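Side-chain contacts in uncharacterized protein (Thermus thermophilus HB8, PDB 6SCE), which is probably a DNA nuclease of type III CRISPR defence, switched on when cyclic oligoadenylate binds to its CARF domains: residues Leu122-Arg127 with Trp352-Val357; His99-Gly104 with Gly389-Leu394. One frame throughout, in Å; residues are numbered along the deposited sequence.

Contact 1 of 2, residues Leu122-Arg127 with Trp352-Val357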
ATOM      1  N   LEU A 122       6.123  10.049 -20.355  1.00 29.84           N
ATOM      2  CA  LEU A 122       7.272   9.292 -20.856  1.00 30.53           C
ATOM      3  C   LEU A 122       6.837   8.545 -22.075  1.00 30.91           C
ATOM      4  O   LEU A 122       5.984   7.657 -21.991  1.00 28.71           O
ATOM      5  CB  LEU A 122       7.783   8.319 -19.817  1.00 31.95           C
ATOM      6  CG  LEU A 122       8.084   8.844 -18.424  1.00 38.55           C
ATOM      7  CD1 LEU A 122       8.856   7.757 -17.698  1.00 41.43           C
ATOM      8  CD2 LEU A 122       8.868  10.134 -18.434  1.00 44.38           C
ATOM      9  N   PHE A 123       7.352   8.939 -23.233  1.00 31.19           N
ATOM     10  CA  PHE A 123       7.054   8.224 -24.463  1.00 29.25           C
ATOM     11  C   PHE A 123       8.072   7.125 -24.584  1.00 31.61           C
ATOM     12  O   PHE A 123       9.260   7.343 -24.377  1.00 32.01           O
ATOM     13  CB  PHE A 123       7.049   9.169 -25.679  1.00 33.99           C
ATOM     14  CG  PHE A 123       5.950  10.168 -25.618  1.00 35.24           C
ATOM     15  CD1 PHE A 123       4.703   9.869 -26.126  1.00 37.36           C
ATOM     16  CD2 PHE A 123       6.130  11.369 -24.952  1.00 38.22           C
ATOM     17  CE1 PHE A 123       3.663  10.766 -26.015  1.00 36.61           C
ATOM     18  CE2 PHE A 123       5.089  12.273 -24.852  1.00 40.82           C
ATOM     19  CZ  PHE A 123       3.854  11.952 -25.365  1.00 35.84           C
ATOM     20  N   LEU A 124       7.582   5.924 -24.850  1.00 30.78           N
ATOM     21  CA  LEU A 124       8.401   4.729 -24.930  1.00 33.46           C
ATOM     22  C   LEU A 124       8.587   4.267 -26.374  1.00 32.42           C
ATOM     23  O   LEU A 124       9.533   3.582 -26.664  1.00 35.65           O
ATOM     24  CB  LEU A 124       7.743   3.599 -24.144  1.00 36.13           C
ATOM     25  CG  LEU A 124       7.371   3.951 -22.689  1.00 40.53           C
ATOM     26  CD1 LEU A 124       6.920   2.696 -21.983  1.00 42.79           C
ATOM     27  CD2 LEU A 124       8.532   4.579 -21.964  1.00 39.83           C
ATOM     28  N   TRP A 125       7.679   4.661 -27.257  1.00 30.78           N
ATOM     29  CA  TRP A 125       7.657   4.175 -28.639  1.00 32.81           C
ATOM     30  C   TRP A 125       6.869   5.179 -29.501  1.00 33.37           C
ATOM     31  O   TRP A 125       5.850   5.684 -29.043  1.00 31.67           O
ATOM     32  CB  TRP A 125       6.965   2.826 -28.680  1.00 35.29           C
ATOM     33  CG  TRP A 125       6.972   2.215 -30.028  1.00 37.54           C
ATOM     34  CD1 TRP A 125       5.980   2.263 -30.964  1.00 38.62           C
ATOM     35  CD2 TRP A 125       8.044   1.492 -30.611  1.00 39.66           C
ATOM     36  NE1 TRP A 125       6.363   1.590 -32.090  1.00 40.13           N
ATOM     37  CE2 TRP A 125       7.635   1.118 -31.911  1.00 40.22           C
ATOM     38  CE3 TRP A 125       9.313   1.119 -30.164  1.00 40.07           C
ATOM     39  CZ2 TRP A 125       8.441   0.380 -32.764  1.00 43.50           C
ATOM     40  CZ3 TRP A 125      10.124   0.389 -31.026  1.00 45.56           C
ATOM     41  CH2 TRP A 125       9.677   0.024 -32.306  1.00 41.28           C
ATOM     42  N   PRO A 126       7.308   5.497 -30.725  1.00 35.11           N
ATOM     43  CA  PRO A 126       8.466   4.896 -31.400  1.00 35.75           C
ATOM     44  C   PRO A 126       9.805   5.457 -30.936  1.00 35.60           C
ATOM     45  O   PRO A 126      10.843   4.888 -31.235  1.00 38.50           O
ATOM     46  CB  PRO A 126       8.206   5.235 -32.888  1.00 37.83           C
ATOM     47  CG  PRO A 126       7.432   6.495 -32.857  1.00 38.84           C
ATOM     48  CD  PRO A 126       6.562   6.407 -31.611  1.00 37.87           C
ATOM     49  N   ARG A 127       9.789   6.557 -30.204  1.00 36.84           N
ATOM     50  CA  ARG A 127      11.023   7.166 -29.740  1.00 37.81           C
ATOM     51  C   ARG A 127      10.921   7.439 -28.259  1.00 37.22           C
ATOM     52  O   ARG A 127       9.871   7.838 -27.776  1.00 38.05           O
ATOM     53  CB  ARG A 127      11.272   8.486 -30.458  1.00 43.84           C
ATOM     54  CG  ARG A 127      11.770   8.315 -31.884  1.00 54.87           C
ATOM     55  CD  ARG A 127      11.982   9.674 -32.547  1.00 63.39           C
ATOM     56  NE  ARG A 127      10.725  10.420 -32.655  1.00 68.65           N
ATOM     57  CZ  ARG A 127       9.757  10.174 -33.543  1.00 75.05           C
ATOM     58  NH1 ARG A 127       9.871   9.191 -34.437  1.00 77.89           N
ATOM     59  NH2 ARG A 127       8.653  10.915 -33.532  1.00 77.95           N
ATOM     60  N   TRP A 352      10.371   8.820 -12.181  1.00 26.35           N
ATOM     61  CA  TRP A 352      10.251   8.801 -13.630  1.00 27.13           C
ATOM     62  C   TRP A 352      11.394   8.091 -14.312  1.00 27.42           C
ATOM     63  O   TRP A 352      11.379   7.975 -15.527  1.00 29.14           O
ATOM     64  CB  TRP A 352      10.223  10.252 -14.177  1.00 30.15           C
ATOM     65  CG  TRP A 352      11.517  10.981 -13.787  1.00 31.40           C
ATOM     66  CD1 TRP A 352      12.721  10.951 -14.452  1.00 32.39           C
ATOM     67  CD2 TRP A 352      11.722  11.795 -12.627  1.00 33.33           C
ATOM     68  NE1 TRP A 352      13.663  11.680 -13.753  1.00 33.86           N
ATOM     69  CE2 TRP A 352      13.072  12.225 -12.646  1.00 33.14           C
ATOM     70  CE3 TRP A 352      10.891  12.219 -11.587  1.00 35.16           C
ATOM     71  CZ2 TRP A 352      13.604  13.054 -11.664  1.00 34.92           C
ATOM     72  CZ3 TRP A 352      11.428  13.038 -10.604  1.00 36.20           C
ATOM     73  CH2 TRP A 352      12.770  13.443 -10.651  1.00 36.94           C
ATOM     74  N   ALA A 353      12.385   7.624 -13.563  1.00 26.23           N
ATOM     75  CA  ALA A 353      13.689   7.298 -14.166  1.00 27.05           C
ATOM     76  C   ALA A 353      13.787   5.882 -14.742  1.00 27.74           C
ATOM     77  O   ALA A 353      14.613   5.075 -14.327  1.00 27.33           O
ATOM     78  CB  ALA A 353      14.790   7.560 -13.176  1.00 30.71           C
ATOM     79  N   LEU A 354      12.920   5.626 -15.715  1.00 28.19           N
ATOM     80  CA  LEU A 354      12.838   4.357 -16.413  1.00 28.85           C
ATOM     81  C   LEU A 354      14.203   4.018 -17.015  1.00 29.90           C
ATOM     82  O   LEU A 354      14.696   2.912 -16.880  1.00 28.63           O
ATOM     83  CB  LEU A 354      11.801   4.482 -17.504  1.00 29.01           C
ATOM     84  CG  LEU A 354      11.590   3.299 -18.417  1.00 29.14           C
ATOM     85  CD1 LEU A 354      10.202   3.354 -19.036  1.00 31.89           C
ATOM     86  CD2 LEU A 354      12.659   3.202 -19.502  1.00 31.84           C
ATOM     87  N   ARG A 355      14.834   4.993 -17.663  1.00 30.38           N
ATOM     88  CA  ARG A 355      16.112   4.699 -18.338  1.00 33.14           C
ATOM     89  C   ARG A 355      17.255   4.432 -17.383  1.00 31.03           C
ATOM     90  O   ARG A 355      18.150   3.628 -17.696  1.00 31.12           O
ATOM     91  CB  ARG A 355      16.457   5.816 -19.317  1.00 40.46           C
ATOM     92  CG  ARG A 355      15.489   5.838 -20.497  1.00 48.63           C
ATOM     93  CD  ARG A 355      15.787   6.928 -21.540  1.00 60.21           C
ATOM     94  NE  ARG A 355      15.678   8.293 -21.016  1.00 64.52           N
ATOM     95  CZ  ARG A 355      16.695   9.004 -20.511  1.00 72.48           C
ATOM     96  NH1 ARG A 355      16.487  10.241 -20.067  1.00 74.45           N
ATOM     97  NH2 ARG A 355      17.926   8.501 -20.439  1.00 77.50           N
ATOM     98  N   GLU A 356      17.231   5.064 -16.214  1.00 29.92           N
ATOM     99  CA  GLU A 356      18.201   4.746 -15.174  1.00 28.48           C
ATOM    100  C   GLU A 356      18.075   3.318 -14.685  1.00 29.94           C
ATOM    101  O   GLU A 356      19.072   2.632 -14.475  1.00 28.65           O
ATOM    102  CB  GLU A 356      18.100   5.698 -13.985  1.00 30.03           C
ATOM    103  CG  GLU A 356      18.469   7.136 -14.338  1.00 31.31           C
ATOM    104  CD  GLU A 356      18.445   8.068 -13.147  1.00 33.51           C
ATOM    105  OE1 GLU A 356      18.331   7.586 -12.005  1.00 34.11           O
ATOM    106  OE2 GLU A 356      18.562   9.296 -13.346  1.00 34.99           O
ATOM    107  N   VAL A 357      16.849   2.845 -14.467  1.00 27.55           N
ATOM    108  CA  VAL A 357      16.686   1.462 -14.038  1.00 27.87           C
ATOM    109  C   VAL A 357      17.246   0.508 -15.093  1.00 26.91           C
ATOM    110  O   VAL A 357      17.985  -0.430 -14.773  1.00 29.11           O
ATOM    111  CB  VAL A 357      15.201   1.093 -13.759  1.00 26.03           C
ATOM    112  CG1 VAL A 357      15.121  -0.373 -13.387  1.00 27.77           C
ATOM    113  CG2 VAL A 357      14.628   1.959 -12.653  1.00 28.35           C
TER

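Contact 2 of 2, residues His99-Gly104 with Gly389-Leu394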
ATOM      1  N   HIS A  99       3.429  -5.790 -27.103  1.00 31.03           N
ATOM      2  CA  HIS A  99       2.552  -5.863 -28.251  1.00 31.68           C
ATOM      3  C   HIS A  99       2.530  -4.571 -29.069  1.00 33.81           C
ATOM      4  O   HIS A  99       2.517  -4.619 -30.308  1.00 32.21           O
ATOM      5  CB  HIS A  99       1.145  -6.207 -27.772  1.00 33.16           C
ATOM      6  CG  HIS A  99       0.119  -6.302 -28.866  1.00 34.04           C
ATOM      7  ND1 HIS A  99      -0.092  -7.450 -29.610  1.00 33.75           N
ATOM      8  CD2 HIS A  99      -0.763  -5.389 -29.335  1.00 34.79           C
ATOM      9  CE1 HIS A  99      -1.057  -7.236 -30.481  1.00 34.50           C
ATOM     10  NE2 HIS A  99      -1.481  -5.994 -30.340  1.00 33.54           N
ATOM     11  N   TRP A 100       2.547  -3.421 -28.386  1.00 28.37           N
ATOM     12  CA  TRP A 100       2.256  -2.139 -29.020  1.00 30.58           C
ATOM     13  C   TRP A 100       3.472  -1.393 -29.526  1.00 30.65           C
ATOM     14  O   TRP A 100       3.340  -0.300 -30.087  1.00 32.45           O
ATOM     15  CB  TRP A 100       1.348  -1.256 -28.110  1.00 28.08           C
ATOM     16  CG  TRP A 100      -0.061  -1.730 -28.130  1.00 28.34           C
ATOM     17  CD1 TRP A 100      -0.722  -2.373 -27.146  1.00 28.20           C
ATOM     18  CD2 TRP A 100      -0.953  -1.649 -29.224  1.00 29.00           C
ATOM     19  NE1 TRP A 100      -1.985  -2.673 -27.544  1.00 29.77           N
ATOM     20  CE2 TRP A 100      -2.142  -2.248 -28.836  1.00 28.19           C
ATOM     21  CE3 TRP A 100      -0.848  -1.124 -30.515  1.00 30.81           C
ATOM     22  CZ2 TRP A 100      -3.242  -2.345 -29.676  1.00 30.57           C
ATOM     23  CZ3 TRP A 100      -1.950  -1.228 -31.354  1.00 30.30           C
ATOM     24  CH2 TRP A 100      -3.110  -1.823 -30.939  1.00 29.41           C
ATOM     25  N   ARG A 101       4.645  -1.974 -29.381  1.00 33.01           N
ATOM     26  CA  ARG A 101       5.823  -1.429 -30.049  1.00 37.36           C
ATOM     27  C   ARG A 101       5.737  -1.845 -31.512  1.00 38.12           C
ATOM     28  O   ARG A 101       6.360  -2.813 -31.948  1.00 38.81           O
ATOM     29  CB  ARG A 101       7.107  -1.904 -29.383  1.00 38.93           C
ATOM     30  CG  ARG A 101       7.367  -1.180 -28.064  1.00 41.98           C
ATOM     31  CD  ARG A 101       8.673  -1.598 -27.379  1.00 42.15           C
ATOM     32  NE  ARG A 101       8.650  -3.004 -27.000  1.00 44.67           N
ATOM     33  CZ  ARG A 101       9.555  -3.584 -26.219  1.00 45.82           C
ATOM     34  NH1 ARG A 101      10.561  -2.880 -25.722  1.00 46.95           N
ATOM     35  NH2 ARG A 101       9.452  -4.873 -25.928  1.00 47.70           N
ATOM     36  N   ARG A 102       4.915  -1.124 -32.253  1.00 35.33           N
ATOM     37  CA  ARG A 102       4.666  -1.438 -33.654  1.00 37.23           C
ATOM     38  C   ARG A 102       4.363  -0.154 -34.423  1.00 39.31           C
ATOM     39  O   ARG A 102       4.058   0.881 -33.816  1.00 36.19           O
ATOM     40  CB  ARG A 102       3.479  -2.381 -33.765  1.00 38.23           C
ATOM     41  CG  ARG A 102       2.188  -1.830 -33.173  1.00 37.78           C
ATOM     42  CD  ARG A 102       1.012  -2.750 -33.432  1.00 38.45           C
ATOM     43  NE  ARG A 102       1.306  -4.065 -32.895  1.00 38.34           N
ATOM     44  CZ  ARG A 102       0.661  -5.187 -33.196  1.00 43.67           C
ATOM     45  NH1 ARG A 102      -0.376  -5.190 -34.033  1.00 41.65           N
ATOM     46  NH2 ARG A 102       1.064  -6.333 -32.635  1.00 45.31           N
ATOM     47  N   PRO A 103       4.432  -0.216 -35.768  1.00 41.21           N
ATOM     48  CA  PRO A 103       4.074   0.960 -36.546  1.00 38.86           C
ATOM     49  C   PRO A 103       2.623   1.324 -36.338  1.00 37.14           C
ATOM     50  O   PRO A 103       1.756   0.454 -36.120  1.00 36.16           O
ATOM     51  CB  PRO A 103       4.338   0.521 -38.010  1.00 42.76           C
ATOM     52  CG  PRO A 103       5.337  -0.578 -37.898  1.00 42.17           C
ATOM     53  CD  PRO A 103       4.982  -1.294 -36.620  1.00 42.65           C
ATOM     54  N   GLY A 104       2.361   2.618 -36.394  1.00 35.11           N
ATOM     55  CA  GLY A 104       1.017   3.137 -36.214  1.00 36.82           C
ATOM     56  C   GLY A 104       0.657   3.363 -34.737  1.00 34.87           C
ATOM     57  O   GLY A 104      -0.504   3.665 -34.428  1.00 37.76           O
ATOM     58  N   GLY A 389      11.207  -0.057 -16.750  1.00 26.27           N
ATOM     59  CA  GLY A 389      12.657   0.032 -16.842  1.00 27.20           C
ATOM     60  C   GLY A 389      13.348  -1.254 -16.514  1.00 27.19           C
ATOM     61  O   GLY A 389      14.313  -1.682 -17.181  1.00 28.41           O
ATOM     62  N   LEU A 390      12.835  -1.904 -15.478  1.00 27.15           N
ATOM     63  CA  LEU A 390      13.378  -3.181 -15.095  1.00 28.76           C
ATOM     64  C   LEU A 390      13.084  -4.196 -16.183  1.00 27.82           C
ATOM     65  O   LEU A 390      13.952  -4.958 -16.551  1.00 28.11           O
ATOM     66  CB  LEU A 390      12.814  -3.638 -13.744  1.00 28.86           C
ATOM     67  CG  LEU A 390      13.034  -5.106 -13.336  1.00 30.71           C
ATOM     68  CD1 LEU A 390      14.473  -5.517 -13.435  1.00 31.63           C
ATOM     69  CD2 LEU A 390      12.594  -5.272 -11.896  1.00 33.94           C
ATOM     70  N   TYR A 391      11.859  -4.226 -16.690  1.00 27.95           N
ATOM     71  CA  TYR A 391      11.521  -5.169 -17.745  1.00 28.67           C
ATOM     72  C   TYR A 391      12.435  -4.972 -18.972  1.00 29.87           C
ATOM     73  O   TYR A 391      12.875  -5.939 -19.574  1.00 29.70           O
ATOM     74  CB  TYR A 391      10.059  -5.001 -18.161  1.00 32.61           C
ATOM     75  CG  TYR A 391       9.746  -5.703 -19.448  1.00 34.39           C
ATOM     76  CD1 TYR A 391       9.667  -7.082 -19.505  1.00 36.71           C
ATOM     77  CD2 TYR A 391       9.493  -4.980 -20.605  1.00 39.29           C
ATOM     78  CE1 TYR A 391       9.376  -7.738 -20.701  1.00 38.27           C
ATOM     79  CE2 TYR A 391       9.201  -5.623 -21.800  1.00 41.45           C
ATOM     80  CZ  TYR A 391       9.142  -6.998 -21.842  1.00 40.65           C
ATOM     81  OH  TYR A 391       8.831  -7.614 -23.053  1.00 44.55           O
ATOM     82  N   LEU A 392      12.745  -3.723 -19.297  1.00 29.14           N
ATOM     83  CA  LEU A 392      13.543  -3.413 -20.493  1.00 32.08           C
ATOM     84  C   LEU A 392      15.021  -3.772 -20.321  1.00 31.05           C
ATOM     85  O   LEU A 392      15.754  -3.882 -21.317  1.00 31.26           O
ATOM     86  CB  LEU A 392      13.374  -1.935 -20.885  1.00 31.70           C
ATOM     87  CG  LEU A 392      11.990  -1.609 -21.458  1.00 33.88           C
ATOM     88  CD1 LEU A 392      11.759  -0.123 -21.541  1.00 36.69           C
ATOM     89  CD2 LEU A 392      11.764  -2.247 -22.822  1.00 38.02           C
ATOM     90  N   ALA A 393      15.446  -3.951 -19.083  1.00 28.04           N
ATOM     91  CA  ALA A 393      16.784  -4.457 -18.773  1.00 29.99           C
ATOM     92  C   ALA A 393      16.916  -5.948 -19.020  1.00 32.33           C
ATOM     93  O   ALA A 393      18.023  -6.463 -19.099  1.00 31.56           O
ATOM     94  CB  ALA A 393      17.132  -4.176 -17.330  1.00 30.06           C
ATOM     95  N   LEU A 394      15.788  -6.656 -19.074  1.00 30.12           N
ATOM     96  CA  LEU A 394      15.818  -8.101 -19.159  1.00 30.99           C
ATOM     97  C   LEU A 394      16.245  -8.556 -20.554  1.00 34.55           C
ATOM     98  O   LEU A 394      16.191  -7.790 -21.502  1.00 35.51           O
ATOM     99  CB  LEU A 394      14.478  -8.706 -18.800  1.00 28.80           C
ATOM    100  CG  LEU A 394      14.017  -8.285 -17.390  1.00 28.47           C
ATOM    101  CD1 LEU A 394      12.720  -9.006 -17.097  1.00 29.54           C
ATOM    102  CD2 LEU A 394      15.029  -8.525 -16.267  1.00 29.28           C
TER

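Contact 1 of 2, residues Leu122-Arg127 with Trp352-Val357
Leu122 and Leu124, both on strand 120-125, present their side chains to the start of helix 354-370 and are met there by Leu354 and the backbone of Trp352. The Leu124-Leu354 pair is the tightest side-chain approach, CD2 of Leu124 lying 3.6 Å from CD1 of Leu354, with the two branched ends meeting at a slant. Leu354 reaches it because its CG stands anti to the backbone N (chi1 177°), which carries the isobutyl group out from the first turn toward the strand. Leu122 works beside this pair: its CD1 sits 3.3 Å from the carbonyl O of Trp352 and 4.4 Å from CB of Leu354, while its CD2 comes only within 4.5 Å of CB of Trp352. The indole bends off from Leu122 and makes a cation-pi contact with Arg120. No hydrogen bond crosses the interface; Trp352 O, the oxygen touched by Leu122 CD1, accepts Leu354 N at 2.8 Å in an inverse gamma turn centred on Ala353. Ala353 is also the N-cap residue, its O taking Val357 N. Leu388 of helix 384-393 touches both Leu124 and Leu354 and extends the apolar cluster. With 165 Å² buried, a strand of one unit packs on the start of a helix of the other; the sheets of the two units share the strand order 3-2-1-4-5-6-7, consistent with paired Rossmann-like CARF domains in a single chain.

Contact 2 of 2, residues His99-Gly104 with Gly389-Leu394
At a partly exposed edge of the junction between the two CARF-like units, Arg101, just after helix 90-100, reaches to Tyr391 and Leu392 near the end of helix 384-393; these helices follow strands 81-84 and 375-378, the fourth strands of the order shared by the two sheets. The Arg101 chain is bent at chi3 (-63°), and its terminal nitrogens diverge, NH1 to Leu392 and NH2 to Tyr391. NH1 of Arg101 lies 3.2 Å from CD2 of Leu392, a short approach of a polar nitrogen to a methyl group, and the two side chains run past each other in opposite directions. The second arm is looser: NH2 of Arg101 stays 4.0 Å from OH of Tyr391, beyond hydrogen-bonding distance. This nitrogen comes at the edge of the phenol ring, near its plane, and guanidinium and ring are inclined by 44°, which argues against a stacked cation-pi arrangement.

The backbone behind Arg101 is folded into an inverse gamma turn, closed by a weak bond from Arg102 N to Trp100 O. Arg102 turns back over the preceding helix end, where its NE donates to His99 O at 2.9 Å (143° at the hydrogen) and its NH2 adds a weaker bond to the same oxygen. That NH2 lies 3.2 Å above the His99 ring plane, toward its rim.

Only 96 Å² is buried between these segments, and no hydrogen bond or salt bridge joins them. The chemistry is that of a charged group lying against a methyl and a phenol edge, so the cross-junction hold rests on van der Waals contact and, at most, diffuse electrostatics.

Contacts 1 and 2 lie with their centres 10 Å apart and join the same two parts of the chain. On the first side, Trp125 NE1 is 3.0 Å from Arg102 O, a probable hydrogen bond that ties the end of strand 120-125 to the turn after helix 90-100. On the other, CG1 of Val357 packs 3.5 Å from N of Leu390, pressing helix 354-370 against helix 384-393. Contact 1 is the more buried of the two; contact 2 is at the surface. Their nearest atoms stand about 7 Å and 11 Å from the bound nucleic acid, so neither touches it, contact 1 being the nearer.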